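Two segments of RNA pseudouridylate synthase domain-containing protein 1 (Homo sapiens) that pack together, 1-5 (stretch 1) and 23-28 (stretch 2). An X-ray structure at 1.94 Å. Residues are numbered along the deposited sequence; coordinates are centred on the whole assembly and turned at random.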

# COMPACT_ATOMS: atom_id res chain seq x y z
N MET A 1 -8.49 11.97 8.54
CA MET A 1 -8.07 12.40 9.88
C MET A 1 -8.84 11.60 10.92
O MET A 1 -8.23 11.02 11.81
CB MET A 1 -8.33 13.91 10.07
N GLU A 2 -10.19 11.59 10.81
CA GLU A 2 -11.07 10.88 11.75
C GLU A 2 -10.72 9.37 11.85
O GLU A 2 -10.27 8.77 10.87
CB GLU A 2 -12.57 11.04 11.38
CG GLU A 2 -12.97 11.02 9.91
CD GLU A 2 -12.41 9.91 9.04
N PRO A 3 -10.93 8.75 13.03
CA PRO A 3 -10.64 7.31 13.15
C PRO A 3 -11.70 6.46 12.45
O PRO A 3 -12.79 6.95 12.13
CB PRO A 3 -10.63 7.09 14.67
CG PRO A 3 -11.54 8.11 15.21
CD PRO A 3 -11.49 9.30 14.28
N GLY A 4 -11.36 5.20 12.20
CA GLY A 4 -12.26 4.24 11.57
C GLY A 4 -13.50 4.03 12.41
O GLY A 4 -13.42 4.00 13.63
N SER A 5 -14.67 3.97 11.75
CA SER A 5 -15.96 3.73 12.40
C SER A 5 -16.75 2.73 11.54
O SER A 5 -16.54 2.66 10.34
CB SER A 5 -16.74 5.03 12.53
OG SER A 5 -17.11 5.55 11.26
N LYS A 23 -10.10 1.34 1.88
CA LYS A 23 -10.05 0.87 3.25
C LYS A 23 -9.42 1.92 4.15
O LYS A 23 -8.46 2.56 3.77
CB LYS A 23 -9.26 -0.46 3.37
CG LYS A 23 -9.33 -1.10 4.77
CD LYS A 23 -8.45 -2.35 4.88
CE LYS A 23 -6.99 -2.15 5.18
NZ LYS A 23 -6.70 -1.57 6.51
N HIS A 24 -9.96 2.08 5.33
CA HIS A 24 -9.47 3.07 6.25
C HIS A 24 -8.19 2.53 6.91
O HIS A 24 -8.02 1.31 7.03
CB HIS A 24 -10.56 3.34 7.30
CG HIS A 24 -10.38 4.61 8.08
ND1 HIS A 24 -9.48 4.69 9.13
CD2 HIS A 24 -11.02 5.79 7.96
CE1 HIS A 24 -9.61 5.91 9.62
NE2 HIS A 24 -10.51 6.61 8.95
N TRP A 25 -7.28 3.44 7.27
CA TRP A 25 -6.06 3.07 7.99
C TRP A 25 -6.48 2.49 9.38
O TRP A 25 -7.52 2.88 9.92
CB TRP A 25 -5.09 4.27 8.17
CG TRP A 25 -5.72 5.51 8.72
CD1 TRP A 25 -6.39 6.47 8.02
CD2 TRP A 25 -5.80 5.90 10.10
NE1 TRP A 25 -6.90 7.42 8.87
CE2 TRP A 25 -6.53 7.10 10.15
CE3 TRP A 25 -5.30 5.36 11.29
CZ2 TRP A 25 -6.77 7.78 11.35
CZ3 TRP A 25 -5.53 6.03 12.49
CH2 TRP A 25 -6.26 7.23 12.51
N ASP A 26 -5.73 1.53 9.89
CA ASP A 26 -5.97 0.89 11.19
C ASP A 26 -7.36 0.27 11.27
O ASP A 26 -8.09 0.46 12.24
CB ASP A 26 -5.72 1.83 12.38
CG ASP A 26 -4.26 2.10 12.66
OD1 ASP A 26 -3.43 1.79 11.80
OD2 ASP A 26 -3.96 2.78 13.68
N VAL A 27 -7.69 -0.51 10.24
CA VAL A 27 -8.92 -1.29 10.18
C VAL A 27 -8.53 -2.66 9.66
O VAL A 27 -7.93 -2.77 8.61
CB VAL A 27 -10.04 -0.63 9.34
CG1 VAL A 27 -11.19 -1.61 9.13
CG2 VAL A 27 -10.54 0.64 10.02
N ARG A 28 -8.91 -3.71 10.37
CA ARG A 28 -8.61 -5.09 10.02
C ARG A 28 -9.65 -5.68 9.07
O ARG A 28 -10.83 -5.40 9.22
CB ARG A 28 -8.58 -5.94 11.31
CG ARG A 28 -7.72 -7.19 11.18
CD ARG A 28 -7.44 -7.80 12.54
NE ARG A 28 -7.03 -6.79 13.52
CZ ARG A 28 -5.80 -6.28 13.65
NH1 ARG A 28 -4.81 -6.71 12.87
NH2 ARG A 28 -5.55 -5.37 14.58
O HOH W 1 -8.92 3.99 12.48

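The most unusual feature of this contact is a glycine lying flat against a histidine ring. The CA of G4 sits 3.7 Å from the centroid of the H24 imidazole and only 12° off the ring normal, so a C–H of the CA can meet the pi cloud in a CH-pi interaction. Backbone CA hydrogens are slightly polarised by the neighbouring amide groups, which suits them to this role. The approach is close on the amide side too: G4 N lies over the same ring, 3.2 Å from H24 CE1. Glycine fits here because there is no room for more. A CB built with ideal geometry on G4 would point toward stretch 2 and fall 2.8 Å from V27 CG2, a clash; as it is, G4 CA rests 4.3 Å from V27 CG2, and the buried valine, its CB also directed toward stretch 1, supplies a compact nonpolar surface beside the ring.

H24 suits its place because an imidazole offers both a flat face and two ring nitrogens at its edge. With chi1 in the t well, its ring reaches stretch 1 and both nitrogens find carbonyl acceptors. H24 ND1 donates to W25 O at 2.8 Å, and the N-H...O angle of 170° makes this a nearly linear bond that ties the ring to the carbonyl of the next residue. H24 NE2 donates across the contact to E2 O at 2.9 Å; here the angle is 127°, so the bond is weak despite its short length. The E2 side chain also passes nearby, with CD 3.8 Å from H24 NE2, but its carboxylate oxygens are not modelled and no salt bridge can be assigned.

W25 extends the contact toward the start of the chain. Its CA-to-CB bond points sideways, yet the large indole carries the end of the side chain nearer to stretch 1. M1 O approaches the ring edge, 3.6 Å from W25 CZ2, while P3 CA lies 4.3 Å from the same carbon. These are packing contacts, for which a broad, rigid aromatic is well suited. P3, whose CB points away, contributes mainly through its backbone, and its ring restricts phi in this extended segment.

A single water completes the join. It accepts from G4 N at 2.7 Å and donates to W25 O at 3.1 Å, so W25 O receives hydrogen bonds from both the water and H24 ND1. Neither stretch pairs with the other as a strand, and the contact buries just 221 Å² in all.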